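Local coordinates for protein transcription initiation factor IIB (Methanocaldococcus vulcanius, PDB 5O9I) that carries a mini-intein, a self-splicing protein element of the HINT fold inserted in an archaeal transcription factor IIB, which probably excises itself and joins its flanking host sequences, at residues Y62-M67 against N151-F156. Numbering follows the deposited sequence.
Sequences YKFKFM and NSDFIF
Asp153 reaches into the turn ahead of strand 64-68 and is gripped there by backbone and side chain together. Its N-H donates to Tyr62 O (N to O 3.0 Å) in a nearly straight bond of 166°. Its carboxylate takes Phe64 N on OD2, also at 3.0 Å, from the anti side and out of the carboxylate plane. The two bonds fasten the loop leading into strand 64-68 to the residue just ahead of strand 154-162 and hold the carboxylate against the strand start. The tight part lies on the inner side, where Tyr62, Phe64 and Phe154 form an aromatic cluster. Phe154 CE2 sits 3.4 Å from Tyr62 CG, the two rings oblique at 46°, while Tyr62 O lies over one face of the Phe154 ring, offset toward its rim. On the other flank Phe154 turns its edge toward the face of Phe64 in an offset edge-to-face pair, planes at 74°, and Asp153 CB packs 3.4 Å from Phe64 CD2. An alanine in place of Phe64 would probably cost the edge of Phe154 the ring face it points at on this side and open a gap beside Asp153 CB. Ser152 CB meets the edge of the Tyr62 ring; its OG accepts from Phe154 N in an ST turn and is also hydrogen-bonded to Leu149 O. Phe58 meets Phe154 edge-to-face, and Val107 touches it. The outer side is looser: Lys63, partly exposed, bends at chi2 and chi3 to bring its chain back over Asp153, with Lys63 NZ in a salt bridge to Asp153 OD1 whose modelled length is doubtfully short. The contact joins edge strand 64-68 of one antiparallel sheet to the start of strand 154-162 in another, a loop-mediated junction within the mainly beta HINT fold of intein splicing domains.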
loop_
_atom_site.group_PDB
_atom_site.type_symbol
_atom_site.label_atom_id
_atom_site.label_comp_id
_atom_site.label_asym_id
_atom_site.label_seq_id
_atom_site.Cartn_x
_atom_site.Cartn_y
_atom_site.Cartn_z
ATOM N N TYR A 62 -12.091 10.233 5.718
ATOM C CA TYR A 62 -12.034 8.811 5.429
ATOM C C TYR A 62 -12.624 8.444 4.061
ATOM O O TYR A 62 -13.090 7.318 3.882
ATOM C CB TYR A 62 -12.674 7.965 6.554
ATOM C CG TYR A 62 -12.019 7.907 7.903
ATOM C CD1 TYR A 62 -10.707 8.402 8.132
ATOM C CD2 TYR A 62 -12.722 7.340 8.980
ATOM C CE1 TYR A 62 -10.139 8.337 9.409
ATOM C CE2 TYR A 62 -12.159 7.281 10.261
ATOM C CZ TYR A 62 -10.892 7.801 10.469
ATOM O OH TYR A 62 -10.369 7.690 11.720
ATOM N N LYS A 63 -12.549 9.383 3.117
ATOM C CA LYS A 63 -13.011 9.196 1.772
ATOM C C LYS A 63 -11.846 9.172 0.807
ATOM O O LYS A 63 -10.928 9.956 0.941
ATOM C CB LYS A 63 -13.896 10.350 1.388
ATOM C CG LYS A 63 -15.133 10.534 2.262
ATOM C CD LYS A 63 -16.178 9.433 2.094
ATOM C CE LYS A 63 -16.578 9.261 0.609
ATOM N NZ LYS A 63 -17.620 8.210 0.424
ATOM N N PHE A 64 -11.923 8.309 -0.197
ATOM C CA PHE A 64 -10.939 8.181 -1.210
ATOM C C PHE A 64 -10.952 9.306 -2.228
ATOM O O PHE A 64 -11.989 9.948 -2.512
ATOM C CB PHE A 64 -11.063 6.847 -1.934
ATOM C CG PHE A 64 -10.764 5.656 -1.076
ATOM C CD1 PHE A 64 -9.687 5.631 -0.231
ATOM C CD2 PHE A 64 -11.575 4.562 -1.133
ATOM C CE1 PHE A 64 -9.426 4.555 0.579
ATOM C CE2 PHE A 64 -11.320 3.424 -0.347
ATOM C CZ PHE A 64 -10.247 3.437 0.523
ATOM N N LYS A 65 -9.730 9.636 -2.624
ATOM C CA LYS A 65 -9.488 10.552 -3.743
ATOM C C LYS A 65 -8.070 10.365 -4.310
ATOM O O LYS A 65 -7.153 9.830 -3.651
ATOM C CB LYS A 65 -9.797 12.006 -3.381
ATOM C CG LYS A 65 -8.754 12.789 -2.615
ATOM C CD LYS A 65 -9.191 14.274 -2.663
ATOM C CE LYS A 65 -8.243 15.248 -1.950
ATOM N NZ LYS A 65 -8.426 15.442 -0.457
ATOM N N PHE A 66 -7.944 10.695 -5.580
ATOM C CA PHE A 66 -6.664 10.527 -6.277
ATOM C C PHE A 66 -5.775 11.625 -5.777
ATOM O O PHE A 66 -6.238 12.740 -5.648
ATOM C CB PHE A 66 -6.816 10.579 -7.794
ATOM C CG PHE A 66 -7.119 9.243 -8.394
ATOM C CD1 PHE A 66 -6.116 8.380 -8.642
ATOM C CD2 PHE A 66 -8.446 8.828 -8.674
ATOM C CE1 PHE A 66 -6.355 7.126 -9.159
ATOM C CE2 PHE A 66 -8.693 7.593 -9.221
ATOM C CZ PHE A 66 -7.652 6.756 -9.470
ATOM N N MET A 67 -4.547 11.276 -5.424
ATOM C CA MET A 67 -3.572 12.223 -4.893
ATOM C C MET A 67 -2.165 12.002 -5.462
ATOM O O MET A 67 -1.721 10.838 -5.651
ATOM C CB MET A 67 -3.462 12.006 -3.414
ATOM C CG MET A 67 -4.746 12.212 -2.678
ATOM S SD MET A 67 -4.633 13.915 -2.245
ATOM C CE MET A 67 -4.953 13.617 -0.515
ATOM N N ASN A 151 -19.681 6.406 7.304
ATOM C CA ASN A 151 -19.658 7.225 6.098
ATOM C C ASN A 151 -18.386 7.077 5.275
ATOM O O ASN A 151 -18.231 7.735 4.288
ATOM C CB ASN A 151 -19.755 8.705 6.472
ATOM C CG ASN A 151 -21.074 9.072 7.050
ATOM O OD1 ASN A 151 -21.781 8.235 7.620
ATOM N ND2 ASN A 151 -21.436 10.345 6.892
ATOM N N SER A 152 -17.465 6.247 5.742
ATOM C CA SER A 152 -16.160 6.130 5.158
ATOM C C SER A 152 -16.256 5.295 3.893
ATOM O O SER A 152 -17.251 4.604 3.728
ATOM C CB SER A 152 -15.232 5.442 6.183
ATOM O OG SER A 152 -15.520 4.071 6.312
ATOM N N ASP A 153 -15.213 5.296 3.054
ATOM C CA ASP A 153 -15.152 4.329 1.987
ATOM C C ASP A 153 -14.455 3.058 2.425
ATOM O O ASP A 153 -13.893 2.350 1.646
ATOM C CB ASP A 153 -14.436 4.881 0.723
ATOM C CG ASP A 153 -15.142 6.083 0.093
ATOM O OD1 ASP A 153 -16.344 6.189 0.185
ATOM O OD2 ASP A 153 -14.512 6.922 -0.573
ATOM N N PHE A 154 -14.431 2.745 3.710
ATOM C CA PHE A 154 -13.825 1.507 4.204
ATOM C C PHE A 154 -14.797 0.343 4.429
ATOM O O PHE A 154 -15.984 0.511 4.647
ATOM C CB PHE A 154 -13.178 1.771 5.565
ATOM C CG PHE A 154 -12.185 2.881 5.583
ATOM C CD1 PHE A 154 -11.250 3.054 4.532
ATOM C CD2 PHE A 154 -12.143 3.738 6.671
ATOM C CE1 PHE A 154 -10.324 4.088 4.568
ATOM C CE2 PHE A 154 -11.238 4.769 6.725
ATOM C CZ PHE A 154 -10.314 4.943 5.682
ATOM N N ILE A 155 -14.213 -0.846 4.451
ATOM C CA ILE A 155 -14.773 -1.971 5.080
ATOM C C ILE A 155 -13.726 -2.492 6.084
ATOM O O ILE A 155 -12.503 -2.265 5.893
ATOM C CB ILE A 155 -15.160 -3.072 4.092
ATOM C CG1 ILE A 155 -13.978 -3.481 3.233
ATOM C CG2 ILE A 155 -16.311 -2.572 3.236
ATOM C CD1 ILE A 155 -14.305 -4.688 2.396
ATOM N N PHE A 156 -14.215 -3.217 7.121
ATOM C CA PHE A 156 -13.414 -3.715 8.187
ATOM C C PHE A 156 -13.567 -5.231 8.198
ATOM O O PHE A 156 -14.661 -5.731 8.362
ATOM C CB PHE A 156 -13.898 -3.069 9.487
ATOM C CG PHE A 156 -14.032 -1.591 9.381
ATOM C CD1 PHE A 156 -12.909 -0.791 9.397
ATOM C CD2 PHE A 156 -15.255 -1.027 9.140
ATOM C CE1 PHE A 156 -12.990 0.575 9.190
ATOM C CE2 PHE A 156 -15.377 0.341 8.918
ATOM C CZ PHE A 156 -14.216 1.164 8.938
#